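Long-range contact in putative phosphoglycolate phosphatase (Lactobacillus delbrueckii, PDB 2HI0), which probably hydrolyses 2-phosphoglycolate to glycolate and phosphate, as a member of the haloacid dehalogenase-like hydrolases: residues D17-A29 against D38-S50. Sequence-based numbering, arbitrary orientation. Where two conformers were deposited one is given.
Sequences DTSADLTSALNYA and DFTVEDIKNFFGS
N27 meets the backbone of F39 with both ends of its carboxamide. N27 OD1 accepts from F39 N at 2.9 Å, a bent bond, while N27 ND2 gives a nearly straight one (170°) to F39 O, which lies in the amide plane. With CG anti to the carbonyl carbon, the amide is carried toward the F39 backbone, and its plane ends up 9° from that of the F39 ring. Replacing N27 with an alanine is likely to leave F39 N and F39 O without these partners and free the chain before helix 41-47 to shift.

That helix begins at a capping box: T40 OG1 accepts from D43 N, and D43 OD2 from T40 N. It crosses helix 19-29 at 92°, and the axes come within 8.8 Å of each other. I44 enters as a knob among S19, L22, T23 and L26. T23 OG1 sits 3.3 Å from I44 CG1, yet its polar need is met within its own helix by a bond to S19 O. T23 CG2, anti to the backbone N, points instead at F39 O. Nearer the start of helix 19-29, V41 CG1 packs on S19.

L26 CD2 meets F47 CD2 at 3.5 Å, at the edge of the ring and near its plane, and also reaches I44 CD1. L22 CD2 makes a CH-pi contact over one face of F48, 4.2 Å from the ring centroid and close to its normal. A59 of helix 52-63 covers L26 and F47. The contact packs two helices of what is probably the helical cap, and L22 carries it to D12, a ligand of the sodium ion. Its chemistry is divided: directional amide bonds fix the chain entering helix 41-47, whereas I44, with T23 and its internally bonded hydroxyl, fills the crossing, and the rings of F47 and F48 close its flank against L26 and L22.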
ATOM      1  N   ASP A  17       7.804   5.053   4.479  1.00 11.60           N
ATOM      2  CA  ASP A  17       8.673   5.292   3.341  1.00 12.61           C
ATOM      3  C   ASP A  17       9.422   3.959   3.096  1.00  8.72           C
ATOM      4  O   ASP A  17      10.491   3.699   3.674  1.00 11.50           O
ATOM      5  CB  ASP A  17       9.609   6.431   3.715  1.00 12.03           C
ATOM      6  CG  ASP A  17      10.454   6.911   2.589  1.00 15.24           C
ATOM      7  OD1 ASP A  17      10.534   6.243   1.534  1.00 11.70           O
ATOM      8  OD2 ASP A  17      11.043   7.987   2.833  1.00 18.83           O
ATOM      9  N   THR A  18       8.839   3.105   2.238  1.00  9.54           N
ATOM     10  CA  THR A  18       9.279   1.701   2.066  1.00 10.83           C
ATOM     11  C   THR A  18      10.016   1.393   0.771  1.00 10.71           C
ATOM     12  O   THR A  18      10.489   0.260   0.587  1.00 10.42           O
ATOM     13  CB  THR A  18       8.030   0.765   2.107  1.00 12.62           C
ATOM     14  OG1 THR A  18       7.090   1.221   1.172  1.00 14.07           O
ATOM     15  CG2 THR A  18       7.351   0.729   3.495  1.00 11.55           C
ATOM     16  N   SER A  19      10.044   2.359  -0.178  1.00  8.94           N
ATOM     17  CA  SER A  19      10.497   2.001  -1.529  1.00 11.72           C
ATOM     18  C   SER A  19      11.943   1.548  -1.591  1.00 10.54           C
ATOM     19  O   SER A  19      12.261   0.659  -2.335  1.00 13.38           O
ATOM     20  CB  SER A  19      10.264   3.167  -2.472  1.00 11.43           C
ATOM     21  OG  SER A  19      10.804   4.372  -1.989  1.00 14.00           O
ATOM     22  N   ALA A  20      12.810   2.117  -0.758  1.00 10.86           N
ATOM     23  CA  ALA A  20      14.214   1.665  -0.787  1.00 13.03           C
ATOM     24  C   ALA A  20      14.373   0.211  -0.382  1.00 11.22           C
ATOM     25  O   ALA A  20      15.066  -0.553  -1.068  1.00 11.93           O
ATOM     26  CB  ALA A  20      15.119   2.543   0.092  1.00 13.44           C
ATOM     27  N   ASP A  21      13.743  -0.198   0.726  1.00 12.69           N
ATOM     28  CA  ASP A  21      13.879  -1.570   1.237  1.00 11.78           C
ATOM     29  C   ASP A  21      13.192  -2.537   0.276  1.00 11.90           C
ATOM     30  O   ASP A  21      13.653  -3.666   0.052  1.00 11.80           O
ATOM     31  CB  ASP A  21      13.302  -1.706   2.659  1.00 14.90           C
ATOM     32  CG  ASP A  21      14.220  -1.121   3.749  1.00 15.33           C
ATOM     33  OD1 ASP A  21      15.426  -0.871   3.518  1.00 14.11           O
ATOM     34  OD2 ASP A  21      13.745  -0.906   4.894  1.00 13.49           O
ATOM     35  N   LEU A  22      12.081  -2.100  -0.323  1.00  9.35           N
ATOM     36  CA  LEU A  22      11.417  -2.956  -1.327  1.00 10.22           C
ATOM     37  C   LEU A  22      12.324  -3.237  -2.555  1.00  8.27           C
ATOM     38  O   LEU A  22      12.388  -4.354  -3.096  1.00 10.86           O
ATOM     39  CB  LEU A  22      10.078  -2.331  -1.793  1.00 12.33           C
ATOM     40  CG  LEU A  22       8.908  -2.409  -0.830  1.00 11.89           C
ATOM     41  CD1 LEU A  22       7.807  -1.475  -1.361  1.00 10.62           C
ATOM     42  CD2 LEU A  22       8.341  -3.796  -0.603  1.00 11.59           C
ATOM     43  N   THR A  23      13.022  -2.176  -2.965  1.00 10.26           N
ATOM     44  CA  THR A  23      13.932  -2.196  -4.113  1.00 11.44           C
ATOM     45  C   THR A  23      15.081  -3.152  -3.833  1.00 11.80           C
ATOM     46  O   THR A  23      15.387  -4.008  -4.628  1.00 11.59           O
ATOM     47  CB  THR A  23      14.418  -0.753  -4.419  1.00 10.08           C
ATOM     48  OG1 THR A  23      13.290   0.046  -4.805  1.00 10.51           O
ATOM     49  CG2 THR A  23      15.416  -0.730  -5.565  1.00 12.50           C
ATOM     50  N   SER A  24      15.716  -2.992  -2.677  1.00 12.34           N
ATOM     51  CA  SER A  24      16.815  -3.857  -2.287  0.50 12.55           C
ATOM     52  C   SER A  24      16.382  -5.330  -2.241  1.00 10.52           C
ATOM     53  O   SER A  24      17.094  -6.222  -2.721  1.00 12.83           O
ATOM     54  CB  SER A  24      17.348  -3.410  -0.920  0.50 13.36           C
ATOM     55  OG  SER A  24      18.464  -4.194  -0.564  0.50 14.00           O
ATOM     56  N   ALA A  25      15.223  -5.607  -1.642  1.00 10.75           N
ATOM     57  CA  ALA A  25      14.728  -6.967  -1.501  1.00 11.33           C
ATOM     58  C   ALA A  25      14.339  -7.555  -2.864  1.00  9.62           C
ATOM     59  O   ALA A  25      14.603  -8.726  -3.146  1.00 10.81           O
ATOM     60  CB  ALA A  25      13.562  -7.016  -0.528  1.00  9.75           C
ATOM     61  N   LEU A  26      13.700  -6.761  -3.730  1.00  9.40           N
ATOM     62  CA  LEU A  26      13.332  -7.226  -5.076  1.00 11.24           C
ATOM     63  C   LEU A  26      14.586  -7.567  -5.872  1.00 11.61           C
ATOM     64  O   LEU A  26      14.649  -8.601  -6.527  1.00 11.30           O
ATOM     65  CB  LEU A  26      12.433  -6.245  -5.898  1.00 13.25           C
ATOM     66  CG  LEU A  26      11.660  -6.833  -7.114  1.00 14.73           C
ATOM     67  CD1 LEU A  26      10.703  -7.927  -6.670  1.00 17.03           C
ATOM     68  CD2 LEU A  26      10.924  -5.670  -7.803  1.00 11.95           C
ATOM     69  N   ASN A  27      15.569  -6.683  -5.860  1.00 10.69           N
ATOM     70  CA  ASN A  27      16.796  -6.931  -6.578  1.00 10.68           C
ATOM     71  C   ASN A  27      17.545  -8.156  -6.056  1.00 11.62           C
ATOM     72  O   ASN A  27      18.042  -8.967  -6.840  1.00 13.04           O
ATOM     73  CB  ASN A  27      17.719  -5.711  -6.579  1.00 14.41           C
ATOM     74  CG  ASN A  27      17.271  -4.627  -7.552  1.00 15.07           C
ATOM     75  OD1 ASN A  27      16.689  -4.912  -8.598  1.00 13.47           O
ATOM     76  ND2 ASN A  27      17.531  -3.369  -7.191  1.00 14.54           N
ATOM     77  N   TYR A  28      17.567  -8.326  -4.722  1.00 11.16           N
ATOM     78  CA  TYR A  28      18.121  -9.548  -4.110  1.00 12.36           C
ATOM     79  C   TYR A  28      17.472 -10.833  -4.647  1.00  9.77           C
ATOM     80  O   TYR A  28      18.151 -11.770  -5.054  1.00 13.78           O
ATOM     81  CB  TYR A  28      18.018  -9.492  -2.585  1.00 11.92           C
ATOM     82  CG  TYR A  28      18.581 -10.747  -1.900  1.00 10.83           C
ATOM     83  CD1 TYR A  28      19.931 -10.834  -1.570  1.00 13.19           C
ATOM     84  CD2 TYR A  28      17.760 -11.777  -1.568  1.00 11.37           C
ATOM     85  CE1 TYR A  28      20.427 -11.962  -0.963  1.00 13.72           C
ATOM     86  CE2 TYR A  28      18.244 -12.919  -0.980  1.00 15.36           C
ATOM     87  CZ  TYR A  28      19.590 -13.000  -0.666  1.00 18.72           C
ATOM     88  OH  TYR A  28      20.097 -14.111  -0.036  1.00 19.41           O
ATOM     89  N   ALA A  29      16.129 -10.865  -4.613  1.00 11.24           N
ATOM     90  CA  ALA A  29      15.321 -12.018  -5.033  1.00 12.98           C
ATOM     91  C   ALA A  29      15.549 -12.348  -6.509  1.00 12.50           C
ATOM     92  O   ALA A  29      15.673 -13.505  -6.934  1.00 12.82           O
ATOM     93  CB  ALA A  29      13.824 -11.714  -4.781  1.00 11.88           C
ATOM     94  N   ASP A  38      18.833  -4.740 -11.274  1.00 13.76           N
ATOM     95  CA  ASP A  38      19.212  -3.335 -11.160  1.00 16.08           C
ATOM     96  C   ASP A  38      17.980  -2.430 -11.202  1.00 14.76           C
ATOM     97  O   ASP A  38      18.030  -1.344 -11.754  1.00 15.10           O
ATOM     98  CB  ASP A  38      20.149  -2.979 -12.310  1.00 16.44           C
ATOM     99  CG  ASP A  38      19.483  -3.214 -13.687  1.00 22.69           C
ATOM    100  OD1 ASP A  38      18.318  -3.707 -13.725  1.00 31.37           O
ATOM    101  OD2 ASP A  38      20.120  -2.899 -14.719  1.00 37.12           O
ATOM    102  N   PHE A  39      16.861  -2.872 -10.629  1.00 13.45           N
ATOM    103  CA  PHE A  39      15.674  -2.003 -10.541  1.00 13.02           C
ATOM    104  C   PHE A  39      15.954  -0.804  -9.646  1.00 13.11           C
ATOM    105  O   PHE A  39      16.724  -0.902  -8.680  1.00 14.14           O
ATOM    106  CB  PHE A  39      14.449  -2.724 -10.004  1.00 14.12           C
ATOM    107  CG  PHE A  39      13.987  -3.891 -10.852  1.00 13.59           C
ATOM    108  CD1 PHE A  39      13.515  -3.689 -12.142  1.00 16.81           C
ATOM    109  CD2 PHE A  39      13.953  -5.174 -10.329  1.00 16.52           C
ATOM    110  CE1 PHE A  39      13.021  -4.743 -12.912  1.00 20.67           C
ATOM    111  CE2 PHE A  39      13.470  -6.244 -11.073  1.00 16.18           C
ATOM    112  CZ  PHE A  39      12.998  -6.015 -12.393  1.00 20.61           C
ATOM    113  N   THR A  40      15.324   0.314 -10.004  1.00 15.30           N
ATOM    114  CA  THR A  40      15.439   1.564  -9.276  1.00 16.55           C
ATOM    115  C   THR A  40      14.238   1.695  -8.342  1.00 14.60           C
ATOM    116  O   THR A  40      13.230   0.993  -8.488  1.00 13.25           O
ATOM    117  CB  THR A  40      15.413   2.780 -10.257  1.00 16.30           C
ATOM    118  OG1 THR A  40      14.160   2.774 -10.941  1.00 17.72           O
ATOM    119  CG2 THR A  40      16.566   2.703 -11.327  1.00 17.41           C
ATOM    120  N   VAL A  41      14.333   2.618  -7.387  1.00 13.80           N
ATOM    121  CA  VAL A  41      13.175   2.975  -6.551  1.00 16.38           C
ATOM    122  C   VAL A  41      11.977   3.422  -7.391  1.00 14.91           C
ATOM    123  O   VAL A  41      10.833   3.104  -7.052  1.00 15.95           O
ATOM    124  CB  VAL A  41      13.502   4.065  -5.511  1.00 16.56           C
ATOM    125  CG1 VAL A  41      12.238   4.716  -4.993  1.00 22.95           C
ATOM    126  CG2 VAL A  41      14.389   3.507  -4.406  1.00 21.25           C
ATOM    127  N   GLU A  42      12.226   4.122  -8.495  0.50 13.34           N
ATOM    128  CA  GLU A  42      11.122   4.548  -9.354  0.50 12.14           C
ATOM    129  C   GLU A  42      10.442   3.341 -10.019  0.50 13.69           C
ATOM    130  O   GLU A  42       9.226   3.352 -10.234  0.50 14.49           O
ATOM    131  CB  GLU A  42      11.563   5.559 -10.434  0.50 13.08           C
ATOM    132  CG  GLU A  42      11.902   6.969  -9.924  0.50 12.02           C
ATOM    133  CD  GLU A  42      10.819   7.633  -9.045  0.50 18.67           C
ATOM    134  OE1 GLU A  42       9.793   8.077  -9.604  0.50 25.19           O
ATOM    135  OE2 GLU A  42      11.003   7.730  -7.795  0.50 20.15           O
ATOM    136  N   ASP A  43      11.219   2.303 -10.344  1.00 11.72           N
ATOM    137  CA  ASP A  43      10.654   1.080 -10.914  1.00 12.08           C
ATOM    138  C   ASP A  43       9.720   0.468  -9.860  1.00 12.59           C
ATOM    139  O   ASP A  43       8.581   0.056 -10.147  1.00 14.51           O
ATOM    140  CB  ASP A  43      11.743   0.067 -11.285  1.00 12.72           C
ATOM    141  CG  ASP A  43      12.582   0.480 -12.488  1.00 19.92           C
ATOM    142  OD1 ASP A  43      12.069   1.168 -13.408  1.00 15.83           O
ATOM    143  OD2 ASP A  43      13.762   0.055 -12.507  1.00 16.40           O
ATOM    144  N   ILE A  44      10.225   0.381  -8.637  1.00 10.53           N
ATOM    145  CA  ILE A  44       9.448  -0.259  -7.570  1.00 11.35           C
ATOM    146  C   ILE A  44       8.107   0.449  -7.327  1.00  9.72           C
ATOM    147  O   ILE A  44       7.113  -0.192  -7.003  1.00 10.98           O
ATOM    148  CB  ILE A  44      10.299  -0.385  -6.238  1.00 13.09           C
ATOM    149  CG1 ILE A  44      10.940  -1.771  -6.165  1.00 12.56           C
ATOM    150  CG2 ILE A  44       9.493  -0.076  -5.002  1.00 14.04           C
ATOM    151  CD1 ILE A  44      11.974  -2.041  -7.257  1.00 12.52           C
ATOM    152  N   LYS A  45       8.086   1.772  -7.460  1.00 12.20           N
ATOM    153  CA  LYS A  45       6.838   2.546  -7.322  1.00 13.53           C
ATOM    154  C   LYS A  45       5.798   2.202  -8.378  1.00 13.93           C
ATOM    155  O   LYS A  45       4.591   2.400  -8.160  1.00 15.03           O
ATOM    156  CB  LYS A  45       7.151   4.036  -7.322  1.00 11.87           C
ATOM    157  CG  LYS A  45       7.968   4.491  -6.127  1.00 13.92           C
ATOM    158  CD  LYS A  45       8.324   5.946  -6.212  1.00 16.71           C
ATOM    159  CE  LYS A  45       8.915   6.420  -4.901  1.00 27.72           C
ATOM    160  NZ  LYS A  45       9.533   7.790  -5.034  1.00 34.70           N
ATOM    161  N   ASN A  46       6.265   1.647  -9.493  1.00 11.75           N
ATOM    162  CA  ASN A  46       5.385   1.121 -10.556  1.00 14.28           C
ATOM    163  C   ASN A  46       5.010  -0.353 -10.346  1.00 14.41           C
ATOM    164  O   ASN A  46       4.052  -0.863 -10.943  1.00 15.31           O
ATOM    165  CB  ASN A  46       6.040   1.256 -11.934  1.00 13.38           C
ATOM    166  CG  ASN A  46       6.019   2.655 -12.456  1.00 17.70           C
ATOM    167  OD1 ASN A  46       5.093   3.051 -13.186  1.00 20.70           O
ATOM    168  ND2 ASN A  46       7.025   3.429 -12.079  1.00 16.29           N
ATOM    169  N   PHE A  47       5.765  -1.077  -9.535  1.00 10.55           N
ATOM    170  CA  PHE A  47       5.449  -2.492  -9.340  1.00 10.52           C
ATOM    171  C   PHE A  47       4.491  -2.776  -8.207  1.00 11.28           C
ATOM    172  O   PHE A  47       3.619  -3.599  -8.325  1.00 11.76           O
ATOM    173  CB  PHE A  47       6.704  -3.322  -9.123  1.00 12.77           C
ATOM    174  CG  PHE A  47       7.764  -3.204 -10.221  1.00 14.13           C
ATOM    175  CD1 PHE A  47       7.441  -2.872 -11.527  1.00 12.87           C
ATOM    176  CD2 PHE A  47       9.097  -3.493  -9.901  1.00 13.29           C
ATOM    177  CE1 PHE A  47       8.437  -2.762 -12.479  1.00 13.19           C
ATOM    178  CE2 PHE A  47      10.068  -3.416 -10.830  1.00 13.42           C
ATOM    179  CZ  PHE A  47       9.734  -3.057 -12.138  1.00 11.78           C
ATOM    180  N   PHE A  48       4.672  -2.082  -7.100  1.00 12.70           N
ATOM    181  CA  PHE A  48       3.887  -2.388  -5.892  1.00 14.13           C
ATOM    182  C   PHE A  48       2.538  -1.611  -5.863  1.00 16.72           C
ATOM    183  O   PHE A  48       2.339  -0.712  -6.679  1.00 17.37           O
ATOM    184  CB  PHE A  48       4.792  -2.166  -4.673  1.00 12.89           C
ATOM    185  CG  PHE A  48       5.818  -3.252  -4.517  1.00 11.63           C
ATOM    186  CD1 PHE A  48       5.496  -4.416  -3.834  1.00 11.50           C
ATOM    187  CD2 PHE A  48       7.070  -3.175  -5.094  1.00 13.21           C
ATOM    188  CE1 PHE A  48       6.397  -5.426  -3.718  1.00 16.32           C
ATOM    189  CE2 PHE A  48       7.969  -4.215  -4.974  1.00 15.58           C
ATOM    190  CZ  PHE A  48       7.625  -5.326  -4.295  1.00 14.58           C
ATOM    191  N   GLY A  49       1.609  -2.023  -4.983  1.00 15.06           N
ATOM    192  CA  GLY A  49       0.264  -1.443  -4.851  1.00 15.50           C
ATOM    193  C   GLY A  49      -0.837  -2.503  -4.860  1.00 13.58           C
ATOM    194  O   GLY A  49      -1.885  -2.387  -4.194  1.00 15.15           O
ATOM    195  N   SER A  50      -0.576  -3.550  -5.602  1.00 11.84           N
ATOM    196  CA  SER A  50      -1.561  -4.599  -5.833  1.00 13.50           C
ATOM    197  C   SER A  50      -1.141  -5.954  -5.282  1.00 13.15           C
ATOM    198  O   SER A  50      -1.623  -6.986  -5.749  1.00 13.30           O
ATOM    199  CB  SER A  50      -1.871  -4.712  -7.333  1.00 13.78           C
ATOM    200  OG  SER A  50      -2.549  -3.558  -7.809  1.00 12.05           O
TER